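Local coordinates for protein peptidyl-prolyl cis-trans isomerase (Hirschia baltica, PDB 5EX2) that probably catalyses the cis-trans isomerisation of peptide bonds preceding proline, as a periplasmic folding helper of the cyclophilin family, at residues Gly126-Thr131 / Trp188-Glu193; Pro150-Val155 / Asp252-Pro257; Val26-Thr31 / Asp211-Ala216. All coordinates share one frame; numbering follows the deposited sequence. Where two conformers were deposited one is given.

In the fold
Interactions 1 and 2 are neighbours, their centres about 8 Å apart, and they touch directly: M191 N lies 2.7 Å from G154 O, a probable hydrogen bond, and P128 CB packs 3.4 Å from V253 CG2. Together they tie the eight-stranded cyclophilin barrel to the five-stranded sheet and to the chain after helix 238-247. Interaction 3 pairs strands 25-30 and 212-218 of that same barrel, which also contains strand 187-191 of interaction 1. The centre of interaction 3 is about 20 Å from that of interaction 1 and 23 Å from that of interaction 2. All three lie away from the magnesium site of Q115, Q133 and E135.

Interaction 1 (Gly126-Thr131 / Trp188-Glu193); sequences GFPIET and WGRMLE
Strand 127-131, of the five-stranded antiparallel sheet, and strand 188-191, of the eight-stranded cyclophilin barrel, run at 131° between their N-to-C directions, with axes 8.3 Å apart at closest approach, too far for backbone pairing. The R190 side chain bridges the gap. It leaves its strand extended, with CG anti to the backbone N, and then bends at chi3 (75°), which brings one face of its guanidinium under G126 O. G126 O is 2.9 Å from R190 NE, but the angle is too poor for a hydrogen bond. On the opposite face lies L192 CD2, 3.2 Å above the guanidinium plane. The F127 ring is turned 79° to the guanidinium, and its CE1 meets the R190 CB methylene obliquely at 3.8 Å. P128 CD completes the contact, 4.2 Å from R190 CD. A side chain at G126 would be cramped, since a CB there would fall 3.2 Å from R190 NH2, and its positive phi also favours glycine. The buried charge of R190 is gripped by two neutral acceptors, NH1 by Q258 OE1 and NH2 by S261 OG, while the G126 carbonyl probably adds electrostatic stabilisation from above the plane.

Interaction 2 (Pro150-Val155 / Asp252-Pro257); sequences PHCAGV and DVCSLP
A disulfide forms the centre of this contact: C152 SG and C254 SG are bonded at 2.0 Å, with a C-S-S-C torsion of -74°. C152 CA and C254 CA are 4.9 Å apart, and from each the bond to CB points toward the other segment. Both sulfurs then lie anti to their carbonyl carbons, beside the backbone N (chi1 -57° and -68°), which turns them together. Against the bridge sits V253, whose CG1 occupies the crowded position between backbone N and carbonyl carbon. V253 CG1 touches C152 SG at 3.9 Å and meets P150 CG tip to tip at 4.2 Å. A water adds a polar link, accepting from A153 N at 2.8 Å and donating to C254 O.

Local turns present the cysteines. C152 begins a type II beta turn closed by V155 N to C152 O (3.1 Å), while H151, just before it, centres an inverse gamma turn. In the other segment S255 N bonds to D252 O at 2.9 Å, curling the chain round C254. Further out, D252 is anchored by a salt bridge to R179 and a bond to T121, H151 NE2 reaches S157, and P128 packs on C152 and V253.

The crosslink joins the loop leading into barrel strand 155-158 covalently to the chain after helix 238-247. An oxidised pair is consistent with a periplasmic protein, and the bond would probably limit separation of these regions.

Interaction 3 (Val26-Thr31 / Asp211-Ala216); sequences VIFETT and DILVSA
Backbone hydrogen bonds pair strands 26-30 and 212-216 antiparallel. E29 N donates to S215 O at 2.9 Å (N-H...O 152°), and T31 N donates to I212 O. Between them E29 O takes two donors, V214 N at 2.7 Å and, weakly, S215 N at 3.3 Å: V214 and S215 both face E29, a classic beta bulge, which shifts the register by one residue.

The side-chain polar bonds gather at T31. T31 OG1, lying between its backbone N and carbonyl carbon, donates to D211 OD1 at 2.7 Å, using the anti lone pair of that oxygen, and accepts from I212 N at 2.9 Å (161°). D211 OD1 also forms a salt bridge with K32. A water joins I27 O to S215 OG.

Apolar contacts occupy the face bearing F28, L213 and A216. L213 CD2 sits over the centre of the F28 ring, 4.2 Å from its centroid and 8° off the normal, a CH-pi contact, while A216 CB approaches F28 CE1 obliquely at 3.7 Å. The F28 ring also meets that of F171, and V55 of helix 45-57 packs on A216. An alanine in place of F28 would lose these ring contacts and would probably loosen the packing on this face.

Strands 25-30 and 212-218 are the pair that closes the eight-stranded barrel; the directional bonds fix the register at this seam, while F28, L213 and A216 pack on one face of the sheet.

Interaction 1 (Gly126-Thr131 / Trp188-Glu193)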
loop_
_atom_site.group_PDB
_atom_site.type_symbol
_atom_site.label_atom_id
_atom_site.label_comp_id
_atom_site.label_asym_id
_atom_site.label_seq_id
_atom_site.Cartn_x
_atom_site.Cartn_y
_atom_site.Cartn_z
ATOM N N GLY A 126 7.667 -3.885 5.138
ATOM C CA GLY A 126 6.374 -3.575 5.712
ATOM C C GLY A 126 5.206 -3.857 4.790
ATOM O O GLY A 126 4.051 -3.647 5.176
ATOM N N PHE A 127 5.489 -4.298 3.568
ATOM C CA PHE A 127 4.439 -4.674 2.634
ATOM C C PHE A 127 4.163 -6.158 2.760
ATOM O O PHE A 127 5.102 -6.957 2.884
ATOM C CB PHE A 127 4.827 -4.353 1.193
ATOM C CG PHE A 127 5.100 -2.881 0.947
ATOM C CD1 PHE A 127 4.056 -1.980 0.813
ATOM C CD2 PHE A 127 6.396 -2.385 0.855
ATOM C CE1 PHE A 127 4.287 -0.630 0.587
ATOM C CE2 PHE A 127 6.616 -1.020 0.632
ATOM C CZ PHE A 127 5.565 -0.164 0.493
ATOM N N PRO A 128 2.885 -6.552 2.708
ATOM C CA PRO A 128 2.576 -7.974 2.684
ATOM C C PRO A 128 2.899 -8.512 1.301
ATOM O O PRO A 128 2.638 -7.851 0.292
ATOM C CB PRO A 128 1.086 -8.008 2.990
ATOM C CG PRO A 128 0.572 -6.719 2.395
ATOM C CD PRO A 128 1.674 -5.722 2.587
ATOM N N ILE A 129 3.446 -9.721 1.248
ATOM C CA ILE A 129 3.867 -10.330 0.002
ATOM C C ILE A 129 3.418 -11.779 0.008
ATOM O O ILE A 129 3.490 -12.436 1.041
ATOM C CB ILE A 129 5.397 -10.273 -0.189
ATOM C CG1 ILE A 129 5.921 -8.837 -0.087
ATOM C CG2 ILE A 129 5.804 -10.923 -1.512
ATOM C CD1 ILE A 129 5.536 -7.955 -1.245
ATOM N N GLU A 130 2.899 -12.248 -1.123
ATOM C CA GLU A 130 2.646 -13.667 -1.344
ATOM C C GLU A 130 3.502 -14.099 -2.520
ATOM O O GLU A 130 3.761 -13.334 -3.441
ATOM C CB GLU A 130 1.159 -13.949 -1.607
ATOM C CG GLU A 130 0.853 -15.415 -1.743
ATOM C CD GLU A 130 -0.621 -15.722 -1.744
ATOM O OE1 GLU A 130 -1.441 -14.815 -2.005
ATOM O OE2 GLU A 130 -0.952 -16.882 -1.479
ATOM N N THR A 131 3.967 -15.339 -2.486
ATOM C CA THR A 131 4.947 -15.753 -3.458
ATOM C C THR A 131 4.855 -17.215 -3.787
ATOM O O THR A 131 4.464 -18.013 -2.955
ATOM C CB THR A 131 6.358 -15.445 -2.941
ATOM O OG1 THR A 131 7.330 -15.659 -3.963
ATOM C CG2 THR A 131 6.710 -16.243 -1.685
ATOM N N TRP A 188 -0.173 -1.222 -5.332
ATOM C CA TRP A 188 0.972 -0.331 -5.510
ATOM C C TRP A 188 1.378 0.443 -4.284
ATOM O O TRP A 188 2.389 1.129 -4.318
ATOM C CB TRP A 188 0.700 0.668 -6.628
ATOM C CG TRP A 188 -0.584 1.482 -6.543
ATOM C CD1 TRP A 188 -1.755 1.237 -7.217
ATOM C CD2 TRP A 188 -0.808 2.695 -5.800
ATOM N NE1 TRP A 188 -2.681 2.199 -6.921
ATOM C CE2 TRP A 188 -2.132 3.103 -6.053
ATOM C CE3 TRP A 188 -0.029 3.466 -4.934
ATOM C CZ2 TRP A 188 -2.683 4.259 -5.492
ATOM C CZ3 TRP A 188 -0.594 4.613 -4.365
ATOM C CH2 TRP A 188 -1.901 4.985 -4.648
ATOM N N GLY A 189 0.621 0.336 -3.206
ATOM C CA GLY A 189 0.968 1.056 -2.001
ATOM C C GLY A 189 0.270 0.507 -0.784
ATOM O O GLY A 189 -0.469 -0.466 -0.862
ATOM N N ARG A 190 0.541 1.138 0.347
ATOM C CA ARG A 190 -0.007 0.721 1.610
ATOM C C ARG A 190 -0.261 1.921 2.505
ATOM O O ARG A 190 0.564 2.812 2.551
ATOM C CB ARG A 190 0.961 -0.254 2.280
ATOM C CG ARG A 190 0.434 -0.825 3.525
ATOM C CD ARG A 190 1.409 -1.799 4.104
ATOM N NE ARG A 190 2.575 -1.194 4.735
ATOM C CZ ARG A 190 2.587 -0.722 5.972
ATOM N NH1 ARG A 190 1.474 -0.717 6.696
ATOM N NH2 ARG A 190 3.712 -0.263 6.492
ATOM N N MET A 191 -1.379 1.908 3.226
ATOM C CA MET A 191 -1.722 2.986 4.161
ATOM C C MET A 191 -0.966 2.807 5.458
ATOM O O MET A 191 -1.313 1.956 6.276
ATOM C CB MET A 191 -3.232 3.001 4.424
ATOM C CG MET A 191 -4.048 3.280 3.165
ATOM S SD MET A 191 -5.819 3.337 3.430
ATOM C CE MET A 191 -6.283 1.647 3.128
ATOM N N LEU A 192 0.091 3.589 5.631
ATOM C CA LEU A 192 0.862 3.586 6.865
ATOM C C LEU A 192 0.016 4.014 8.048
ATOM O O LEU A 192 0.092 3.448 9.142
ATOM C CB LEU A 192 2.059 4.517 6.735
ATOM C CG LEU A 192 3.027 4.240 5.594
ATOM C CD1 LEU A 192 4.251 5.126 5.741
ATOM C CD2 LEU A 192 3.444 2.775 5.566
ATOM N N GLU A 193 -0.785 5.047 7.808
ATOM C CA GLU A 193 -1.750 5.557 8.763
ATOM C C GLU A 193 -2.965 5.894 7.938
ATOM O O GLU A 193 -2.835 6.304 6.782
ATOM C CB GLU A 193 -1.225 6.778 9.531
ATOM C CG GLU A 193 -0.341 6.416 10.717
ATOM C CD GLU A 193 0.061 7.616 11.574
ATOM O OE1 GLU A 193 -0.526 8.715 11.414
ATOM O OE2 GLU A 193 0.967 7.457 12.422
#

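Interaction 2 (Pro150-Val155 / Asp252-Pro257)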
loop_
_atom_site.group_PDB
_atom_site.type_symbol
_atom_site.label_atom_id
_atom_site.label_comp_id
_atom_site.label_asym_id
_atom_site.label_seq_id
_atom_site.Cartn_x
_atom_site.Cartn_y
_atom_site.Cartn_z
ATOM N N PRO A 150 -0.561 -9.023 -1.777
ATOM C CA PRO A 150 -1.976 -9.381 -1.658
ATOM C C PRO A 150 -2.807 -8.258 -1.089
ATOM O O PRO A 150 -2.280 -7.382 -0.412
ATOM C CB PRO A 150 -1.950 -10.571 -0.705
ATOM C CG PRO A 150 -0.736 -10.373 0.103
ATOM C CD PRO A 150 0.273 -9.812 -0.855
ATOM N N HIS A 151 -4.101 -8.297 -1.376
ATOM C CA HIS A 151 -4.984 -7.215 -1.021
ATOM C C HIS A 151 -5.476 -7.357 0.424
ATOM O O HIS A 151 -6.656 -7.558 0.697
ATOM C CB HIS A 151 -6.117 -7.158 -2.043
ATOM C CG HIS A 151 -5.666 -6.652 -3.382
ATOM N ND1 HIS A 151 -4.930 -7.407 -4.263
ATOM C CD2 HIS A 151 -5.834 -5.446 -3.968
ATOM C CE1 HIS A 151 -4.667 -6.682 -5.342
ATOM N NE2 HIS A 151 -5.203 -5.487 -5.185
ATOM N N CYS A 152 -4.541 -7.250 1.358
ATOM C CA CYS A 152 -4.850 -7.151 2.770
ATOM C C CYS A 152 -5.482 -5.795 3.035
ATOM O O CYS A 152 -5.271 -4.868 2.273
ATOM C CB CYS A 152 -3.584 -7.267 3.645
ATOM S SG CYS A 152 -2.608 -8.718 3.459
ATOM N N ALA A 153 -6.207 -5.665 4.143
ATOM C CA ALA A 153 -6.629 -4.358 4.630
ATOM C C ALA A 153 -5.406 -3.476 4.715
ATOM O O ALA A 153 -4.359 -3.913 5.204
ATOM C CB ALA A 153 -7.310 -4.482 5.969
ATOM N N GLY A 154 -5.523 -2.243 4.235
ATOM C CA GLY A 154 -4.404 -1.333 4.232
ATOM C C GLY A 154 -3.712 -1.157 2.894
ATOM O O GLY A 154 -3.105 -0.128 2.637
ATOM N N VAL A 155 -3.804 -2.157 2.036
ATOM C CA VAL A 155 -3.194 -2.081 0.727
ATOM C C VAL A 155 -3.988 -1.116 -0.126
ATOM O O VAL A 155 -5.175 -0.907 0.087
ATOM C CB VAL A 155 -3.082 -3.509 0.119
ATOM C CG1 VAL A 155 -2.735 -3.501 -1.378
ATOM C CG2 VAL A 155 -2.023 -4.276 0.909
ATOM N N ASP A 252 -2.011 -15.883 8.840
ATOM C CA ASP A 252 -1.566 -15.485 7.521
ATOM C C ASP A 252 -1.330 -13.973 7.538
ATOM O O ASP A 252 -1.808 -13.273 8.436
ATOM C CB ASP A 252 -2.604 -15.874 6.467
ATOM C CG ASP A 252 -2.078 -15.744 5.056
ATOM O OD1 ASP A 252 -0.857 -15.911 4.865
ATOM O OD2 ASP A 252 -2.885 -15.479 4.142
ATOM N N VAL A 253 -0.601 -13.473 6.547
ATOM C CA VAL A 253 -0.196 -12.079 6.508
ATOM C C VAL A 253 -1.396 -11.131 6.636
ATOM O O VAL A 253 -1.309 -10.107 7.285
ATOM C CB VAL A 253 0.599 -11.798 5.201
ATOM C CG1 VAL A 253 -0.294 -11.850 3.960
ATOM C CG2 VAL A 253 1.320 -10.500 5.281
ATOM N N CYS A 254 -2.530 -11.488 6.059
ATOM C CA CYS A 254 -3.678 -10.590 6.097
ATOM C C CYS A 254 -4.494 -10.695 7.385
ATOM O O CYS A 254 -5.373 -9.881 7.614
ATOM C CB CYS A 254 -4.579 -10.837 4.892
ATOM S SG CYS A 254 -3.826 -10.342 3.317
ATOM N N SER A 255 -4.200 -11.675 8.233
ATOM C CA SER A 255 -4.897 -11.791 9.518
ATOM C C SER A 255 -4.117 -11.116 10.653
ATOM O O SER A 255 -4.634 -10.919 11.749
ATOM C CB SER A 255 -5.164 -13.257 9.849
ATOM O OG SER A 255 -6.199 -13.758 9.023
ATOM N N LEU A 256 -2.878 -10.742 10.370
ATOM C CA LEU A 256 -2.089 -9.940 11.289
ATOM C C LEU A 256 -2.451 -8.465 11.121
ATOM O O LEU A 256 -2.964 -8.066 10.080
ATOM C CB LEU A 256 -0.600 -10.130 11.013
ATOM C CG LEU A 256 -0.021 -11.480 11.396
ATOM C CD1 LEU A 256 1.297 -11.708 10.669
ATOM C CD2 LEU A 256 0.191 -11.546 12.903
ATOM N N PRO A 257 -2.156 -7.644 12.131
ATOM C CA PRO A 257 -2.214 -6.209 11.880
ATOM C C PRO A 257 -1.188 -5.845 10.826
ATOM O O PRO A 257 -0.312 -6.641 10.499
ATOM C CB PRO A 257 -1.859 -5.584 13.234
ATOM C CG PRO A 257 -1.851 -6.703 14.228
ATOM C CD PRO A 257 -1.608 -7.958 13.458
HETATM O O HOH W 1 -6.213 -7.628 6.160
#

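Interaction 3 (Val26-Thr31 / Asp211-Ala216)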
loop_
_atom_site.group_PDB
_atom_site.type_symbol
_atom_site.label_atom_id
_atom_site.label_comp_id
_atom_site.label_asym_id
_atom_site.label_seq_id
_atom_site.Cartn_x
_atom_site.Cartn_y
_atom_site.Cartn_z
ATOM N N VAL A 26 2.849 9.619 0.119
ATOM C CA VAL A 26 1.777 10.452 -0.393
ATOM C C VAL A 26 0.804 10.759 0.726
ATOM O O VAL A 26 0.439 9.882 1.506
ATOM C CB VAL A 26 1.011 9.740 -1.524
ATOM C CG1 VAL A 26 0.117 10.719 -2.277
ATOM C CG2 VAL A 26 1.973 9.011 -2.463
ATOM N N ILE A 27 0.374 12.013 0.795
ATOM C CA ILE A 27 -0.643 12.422 1.744
ATOM C C ILE A 27 -1.979 12.559 1.017
ATOM O O ILE A 27 -2.104 13.387 0.141
ATOM C CB ILE A 27 -0.303 13.753 2.413
ATOM C CG1 ILE A 27 1.154 13.767 2.897
ATOM C CG2 ILE A 27 -1.259 14.001 3.565
ATOM C CD1 ILE A 27 1.561 15.073 3.512
ATOM N N PHE A 28 -2.937 11.708 1.383
ATOM C CA PHE A 28 -4.316 11.838 0.924
ATOM C C PHE A 28 -5.134 12.468 2.036
ATOM O O PHE A 28 -5.430 11.811 3.028
ATOM C CB PHE A 28 -4.913 10.465 0.567
ATOM C CG PHE A 28 -4.603 9.970 -0.829
ATOM C CD1 PHE A 28 -3.636 10.567 -1.620
ATOM C CD2 PHE A 28 -5.286 8.868 -1.336
ATOM C CE1 PHE A 28 -3.380 10.096 -2.901
ATOM C CE2 PHE A 28 -5.028 8.401 -2.607
ATOM C CZ PHE A 28 -4.074 9.009 -3.385
ATOM N N GLU A 29 -5.512 13.729 1.888
ATOM C CA GLU A 29 -6.419 14.344 2.838
ATOM C C GLU A 29 -7.843 14.126 2.391
ATOM O O GLU A 29 -8.192 14.523 1.286
ATOM C CB GLU A 29 -6.152 15.836 2.950
ATOM C CG GLU A 29 -4.951 16.180 3.810
ATOM C CD GLU A 29 -5.218 15.933 5.290
ATOM O OE1 GLU A 29 -6.327 15.452 5.639
ATOM O OE2 GLU A 29 -4.318 16.219 6.108
ATOM N N THR A 30 -8.649 13.475 3.224
ATOM C CA THR A 30 -10.028 13.174 2.880
ATOM C C THR A 30 -10.958 13.870 3.860
ATOM O O THR A 30 -10.527 14.362 4.919
ATOM C CB THR A 30 -10.342 11.652 2.904
ATOM O OG1 THR A 30 -10.619 11.246 4.251
ATOM C CG2 THR A 30 -9.208 10.827 2.325
ATOM N N THR A 31 -12.246 13.880 3.532
ATOM C CA THR A 31 -13.225 14.457 4.406
ATOM C C THR A 31 -13.488 13.609 5.651
ATOM O O THR A 31 -14.302 13.984 6.478
ATOM C CB THR A 31 -14.540 14.737 3.646
ATOM O OG1 THR A 31 -14.879 13.603 2.841
ATOM C CG2 THR A 31 -14.377 15.949 2.743
ATOM N N ASP A 211 -17.875 10.914 0.500
ATOM C CA ASP A 211 -16.654 11.541 0.994
ATOM C C ASP A 211 -15.757 11.933 -0.182
ATOM O O ASP A 211 -15.970 11.472 -1.317
ATOM C CB ASP A 211 -15.945 10.604 1.969
ATOM C CG ASP A 211 -16.542 10.681 3.348
ATOM O OD1 ASP A 211 -16.588 11.804 3.899
ATOM O OD2 ASP A 211 -17.004 9.647 3.862
ATOM N N ILE A 212 -14.795 12.811 0.089
ATOM C CA ILE A 212 -13.996 13.460 -0.943
ATOM C C ILE A 212 -12.528 13.330 -0.606
ATOM O O ILE A 212 -12.146 13.446 0.547
ATOM C CB ILE A 212 -14.363 14.957 -1.070
ATOM C CG1 ILE A 212 -15.864 15.118 -1.335
ATOM C CG2 ILE A 212 -13.540 15.636 -2.166
ATOM C CD1 ILE A 212 -16.360 16.554 -1.280
ATOM N N LEU A 213 -11.727 13.113 -1.630
ATOM C CA LEU A 213 -10.286 13.264 -1.553
ATOM C C LEU A 213 -10.032 14.737 -1.775
ATOM O O LEU A 213 -10.040 15.212 -2.899
ATOM C CB LEU A 213 -9.586 12.408 -2.602
ATOM C CG LEU A 213 -8.064 12.512 -2.663
ATOM C CD1 LEU A 213 -7.405 12.207 -1.330
ATOM C CD2 LEU A 213 -7.565 11.553 -3.725
ATOM N N VAL A 214 -9.825 15.465 -0.690
ATOM C CA VAL A 214 -9.703 16.914 -0.757
ATOM C C VAL A 214 -8.398 17.353 -1.421
ATOM O O VAL A 214 -8.364 18.313 -2.203
ATOM C CB VAL A 214 -9.794 17.521 0.656
ATOM C CG1 VAL A 214 -9.585 19.026 0.619
ATOM C CG2 VAL A 214 -11.110 17.175 1.311
ATOM N N SER A 215 -7.312 16.667 -1.082
ATOM C CA SER A 215 -6.018 16.975 -1.674
ATOM C C SER A 215 -5.100 15.771 -1.610
ATOM O O SER A 215 -5.263 14.899 -0.771
ATOM C CB SER A 215 -5.363 18.162 -0.964
ATOM O OG SER A 215 -4.999 17.815 0.363
ATOM N N ALA A 216 -4.130 15.755 -2.509
ATOM C CA ALA A 216 -3.079 14.760 -2.525
ATOM C C ALA A 216 -1.756 15.482 -2.712
ATOM O O ALA A 216 -1.646 16.388 -3.542
ATOM C CB ALA A 216 -3.314 13.745 -3.633
HETATM O O HOH W 2 -2.775 16.178 0.904
#